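Phosphoserine aminotransferase (Bacillus alcalophilus, PDB 4AZJ) catalyses the reversible, pyridoxal-phosphate-dependent transamination that makes phosphoserine from 3-phosphohydroxypyruvate, with glutamate as amino donor, in serine biosynthesis. Local coordinates at residues T148-I153 against S293-N298. Numbering follows the deposited sequence.
Sequences TSNNTI and SRSLMN. With PLP (pyridoxal-5'-phosphate), chain D; SEP (phosphoserine), chain C.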
ATOM      1  N   THR A 148     -12.767 -18.821  -2.964  1.00  9.78           N
ATOM      2  CA  THR A 148     -11.324 -18.614  -2.895  1.00 10.17           C
ATOM      3  C   THR A 148     -10.732 -19.568  -3.929  1.00 10.40           C
ATOM      4  O   THR A 148     -10.802 -20.797  -3.748  1.00 11.82           O
ATOM      5  CB  THR A 148     -10.778 -18.932  -1.515  1.00  9.56           C
ATOM      6  OG1 THR A 148     -11.513 -18.208  -0.532  1.00 11.17           O
ATOM      7  CG2 THR A 148      -9.320 -18.527  -1.391  1.00  9.85           C
ATOM      8  N   SER A 149     -10.219 -19.052  -5.039  1.00  9.58           N
ATOM      9  CA  SER A 149      -9.865 -19.941  -6.162  1.00  9.34           C
ATOM     10  C   SER A 149      -8.721 -20.886  -5.794  1.00 11.09           C
ATOM     11  O   SER A 149      -8.705 -22.042  -6.205  1.00 11.34           O
ATOM     12  CB  SER A 149      -9.477 -19.156  -7.395  1.00 10.61           C
ATOM     13  OG  SER A 149      -8.474 -18.210  -7.084  1.00 11.51           O
ATOM     14  N   ASN A 150      -7.751 -20.384  -5.043  1.00 10.13           N
ATOM     15  CA  ASN A 150      -6.586 -21.142  -4.631  1.00  9.57           C
ATOM     16  C   ASN A 150      -6.417 -20.921  -3.145  1.00  9.85           C
ATOM     17  O   ASN A 150      -6.264 -19.785  -2.651  1.00  9.86           O
ATOM     18  CB  ASN A 150      -5.356 -20.724  -5.439  1.00  9.56           C
ATOM     19  CG  ASN A 150      -4.177 -21.631  -5.188  1.00 12.11           C
ATOM     20  OD1 ASN A 150      -4.100 -22.716  -5.771  1.00 12.10           O
ATOM     21  ND2 ASN A 150      -3.281 -21.212  -4.327  1.00  9.64           N
ATOM     22  N   ASN A 151      -6.492 -22.019  -2.403  1.00  9.88           N
ATOM     23  CA  ASN A 151      -6.471 -21.989  -0.959  1.00  8.61           C
ATOM     24  C   ASN A 151      -5.036 -22.148  -0.505  1.00 10.84           C
ATOM     25  O   ASN A 151      -4.534 -23.250  -0.316  1.00 11.30           O
ATOM     26  CB  ASN A 151      -7.400 -23.079  -0.409  1.00 10.52           C
ATOM     27  CG  ASN A 151      -8.786 -22.929  -0.941  1.00 11.96           C
ATOM     28  OD1 ASN A 151      -9.510 -22.017  -0.518  1.00 10.96           O
ATOM     29  ND2 ASN A 151      -9.140 -23.722  -1.941  1.00 11.24           N
ATOM     30  N   THR A 152      -4.381 -21.014  -0.357  1.00 10.24           N
ATOM     31  CA  THR A 152      -2.929 -20.929  -0.280  1.00  9.84           C
ATOM     32  C   THR A 152      -2.312 -21.736   0.849  1.00 11.29           C
ATOM     33  O   THR A 152      -1.223 -22.283   0.698  1.00 10.77           O
ATOM     34  CB  THR A 152      -2.549 -19.445  -0.099  1.00  9.78           C
ATOM     35  OG1 THR A 152      -3.465 -18.641  -0.844  1.00 10.02           O
ATOM     36  CG2 THR A 152      -1.093 -19.158  -0.540  1.00 10.14           C
ATOM     37  N   ILE A 153      -2.968 -21.739   1.996  1.00  9.48           N
ATOM     38  CA  ILE A 153      -2.484 -22.434   3.169  1.00  8.35           C
ATOM     39  C   ILE A 153      -2.640 -23.949   3.093  1.00 11.42           C
ATOM     40  O   ILE A 153      -1.739 -24.669   3.566  1.00 11.71           O
ATOM     41  CB  ILE A 153      -3.156 -21.855   4.423  1.00  9.99           C
ATOM     42  CG1 ILE A 153      -2.572 -20.466   4.681  1.00 10.87           C
ATOM     43  CG2 ILE A 153      -2.905 -22.745   5.659  1.00 11.66           C
ATOM     44  CD1 ILE A 153      -3.315 -19.636   5.743  1.00 12.98           C
ATOM     45  N   SER A 293      -7.952 -32.192  -6.219  1.00 13.25           N
ATOM     46  CA  SER A 293      -8.113 -30.780  -5.822  1.00 12.47           C
ATOM     47  C   SER A 293      -6.743 -30.100  -5.670  1.00 12.04           C
ATOM     48  O   SER A 293      -6.658 -29.011  -5.107  1.00 12.82           O
ATOM     49  CB  SER A 293      -8.845 -30.679  -4.498  1.00 12.75           C
ATOM     50  OG  SER A 293     -10.206 -31.102  -4.604  1.00 14.29           O
ATOM     51  N   ARG A 294      -5.679 -30.727  -6.149  1.00 12.53           N
ATOM     52  CA  ARG A 294      -4.327 -30.237  -5.930  1.00 11.33           C
ATOM     53  C   ARG A 294      -4.108 -28.869  -6.553  1.00  9.92           C
ATOM     54  O   ARG A 294      -4.433 -28.650  -7.727  1.00 11.66           O
ATOM     55  CB  ARG A 294      -3.304 -31.211  -6.503  1.00 11.10           C
ATOM     56  CG  ARG A 294      -2.971 -32.318  -5.546  1.00 12.78           C
ATOM     57  CD  ARG A 294      -2.206 -33.433  -6.229  1.00 15.31           C
ATOM     58  NE  ARG A 294      -1.663 -34.302  -5.214  1.00 12.59           N
ATOM     59  CZ  ARG A 294      -0.925 -35.379  -5.445  1.00 12.45           C
ATOM     60  NH1 ARG A 294      -0.674 -35.757  -6.680  1.00 12.66           N
ATOM     61  NH2 ARG A 294      -0.426 -36.032  -4.424  1.00 13.61           N
ATOM     62  N   SER A 295      -3.488 -27.975  -5.783  1.00 10.44           N
ATOM     63  CA  SER A 295      -3.091 -26.658  -6.287  1.00 11.13           C
ATOM     64  C   SER A 295      -1.843 -26.759  -7.145  1.00 10.19           C
ATOM     65  O   SER A 295      -0.907 -27.506  -6.802  1.00 12.32           O
ATOM     66  CB  SER A 295      -2.765 -25.772  -5.110  1.00 11.15           C
ATOM     67  OG  SER A 295      -2.235 -24.525  -5.544  1.00  9.68           O
ATOM     68  N   LEU A 296      -1.825 -26.025  -8.250  1.00  9.45           N
ATOM     69  CA  LEU A 296      -0.632 -25.862  -9.081  1.00  9.46           C
ATOM     70  C   LEU A 296       0.282 -24.760  -8.574  1.00 10.84           C
ATOM     71  O   LEU A 296       1.381 -24.616  -9.072  1.00 12.30           O
ATOM     72  CB  LEU A 296      -1.046 -25.562 -10.518  1.00 11.31           C
ATOM     73  CG  LEU A 296      -1.892 -26.629 -11.217  1.00 12.50           C
ATOM     74  CD1 LEU A 296      -2.336 -26.178 -12.605  1.00 13.72           C
ATOM     75  CD2 LEU A 296      -1.105 -27.929 -11.314  1.00 15.06           C
ATOM     76  N   MET A 297      -0.162 -24.024  -7.555  1.00  8.97           N
ATOM     77  CA  MET A 297       0.532 -22.862  -7.010  1.00 11.21           C
ATOM     78  C   MET A 297       1.177 -23.078  -5.645  1.00  8.94           C
ATOM     79  O   MET A 297       2.189 -22.472  -5.354  1.00  9.07           O
ATOM     80  CB  MET A 297      -0.447 -21.693  -6.891  1.00  9.18           C
ATOM     81  CG  MET A 297      -0.976 -21.234  -8.238  1.00 13.21           C
ATOM     82  SD  MET A 297       0.218 -20.198  -9.152  1.00 12.78           S
ATOM     83  CE  MET A 297       0.911 -21.388 -10.322  1.00 11.64           C
ATOM     84  N   ASN A 298       0.568 -23.905  -4.787  1.00  9.18           N
ATOM     85  CA  ASN A 298       1.105 -24.144  -3.451  1.00  8.99           C
ATOM     86  C   ASN A 298       0.986 -25.621  -3.148  1.00 11.72           C
ATOM     87  O   ASN A 298      -0.122 -26.135  -3.055  1.00 11.61           O
ATOM     88  CB  ASN A 298       0.327 -23.354  -2.371  1.00  9.49           C
ATOM     89  CG  ASN A 298       0.239 -21.878  -2.653  1.00  9.87           C
ATOM     90  OD1 ASN A 298      -0.738 -21.426  -3.280  1.00 11.12           O
ATOM     91  ND2 ASN A 298       1.226 -21.112  -2.206  1.00  9.88           N
TER
HETATM   92  N1  PLP D 501      -6.095 -14.425   0.360  1.00  8.97           N
HETATM   93  C2  PLP D 501      -5.256 -15.384  -0.049  1.00 10.69           C
HETATM   94  C2A PLP D 501      -5.784 -16.469  -0.936  1.00 10.51           C
HETATM   95  C3  PLP D 501      -3.888 -15.352   0.418  1.00 10.69           C
HETATM   96  O3  PLP D 501      -3.061 -16.309   0.013  1.00 11.39           O
HETATM   97  C4  PLP D 501      -3.419 -14.269   1.268  1.00  9.59           C
HETATM   98  C4A PLP D 501      -2.043 -14.277   1.823  1.00 13.34           C
HETATM   99  C5  PLP D 501      -4.353 -13.304   1.612  1.00  8.51           C
HETATM  100  C6  PLP D 501      -5.655 -13.416   1.146  1.00 10.10           C
HETATM  101  C5A PLP D 501      -4.001 -12.119   2.491  1.00 10.19           C
HETATM  102  O4P PLP D 501      -3.333 -11.137   1.654  1.00 10.53           O
HETATM  103  P   PLP D 501      -2.786  -9.743   2.289  1.00  9.84           P
HETATM  104  O1P PLP D 501      -2.281  -9.011   1.091  1.00 10.83           O
HETATM  105  O2P PLP D 501      -1.734 -10.163   3.252  1.00  9.35           O
HETATM  106  O3P PLP D 501      -3.968  -9.080   2.992  1.00  9.04           O
HETATM  107  N   SEP C 500      -1.446 -15.497   1.974  1.00 14.07           N
HETATM  108  CA  SEP C 500      -0.112 -15.696   2.481  1.00 11.68           C
HETATM  109  CB  SEP C 500       0.304 -14.754   3.610  1.00 11.52           C
HETATM  110  OG  SEP C 500      -0.241 -15.174   4.858  1.00 10.98           O
HETATM  111  C   SEP C 500       0.110 -17.142   2.861  1.00 12.44           C
HETATM  112  O   SEP C 500       1.240 -17.422   3.310  1.00 10.77           O
HETATM  113  OXT SEP C 500      -0.812 -17.973   2.690  1.00 10.92           O
HETATM  114  P   SEP C 500       0.260 -14.565   6.224  1.00 11.04           P
HETATM  115  O1P SEP C 500       1.689 -15.013   6.453  1.00 12.80           O
HETATM  116  O2P SEP C 500       0.217 -13.046   6.091  1.00 11.49           O
HETATM  117  O3P SEP C 500      -0.702 -15.147   7.231  1.00 11.83           O
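Ser295 donates a hydrogen bond from its hydroxyl to the side-chain carbonyl of Asn150: Ser295 OG lies 2.6 Å from Asn150 OD1, in the carbonyl plane and on a lone pair (C=O...donor angle 128°). With OG anti to the backbone N of its residue, Ser295 OG also accepts from Met297 N at 2.9 Å and Asn298 N at 3.0 Å, an ST turn combined with an ST motif. One donated and two accepted bonds thus fix the hydroxyl's rotation, and the two N-H bonds close the turn at 295-298. Met297 adds only its CB, 3.9 Å from Asn150 ND2, before its chain leads away. Asn298 takes the other end of the Asn150 amide: Asn298 OD1 receives Asn150 ND2 at 2.8 Å, a somewhat bent bond (134° at the hydrogen), with the two amide planes 34° apart. Asn298 ND2 rests 3.5 Å from Thr152 CG2, and Thr152 OG1 hydrogen-bonds PLP O3 at 2.5 Å. Thr152 is therefore first shell to the cofactor, the Asn150, Ser295 and Asn298 side chains second shell; Ser175 OG, bonded to Asn150 ND2 and Thr152 OG1, links those two. Trp102 of helix 101-113 touches Thr152, helix 259-279 borders Met297, Asn298 opens strand 298-302, and strand 150-151 pairs antiparallel with strand 156-157, whose Gln157 touches Asn150 and Ser295.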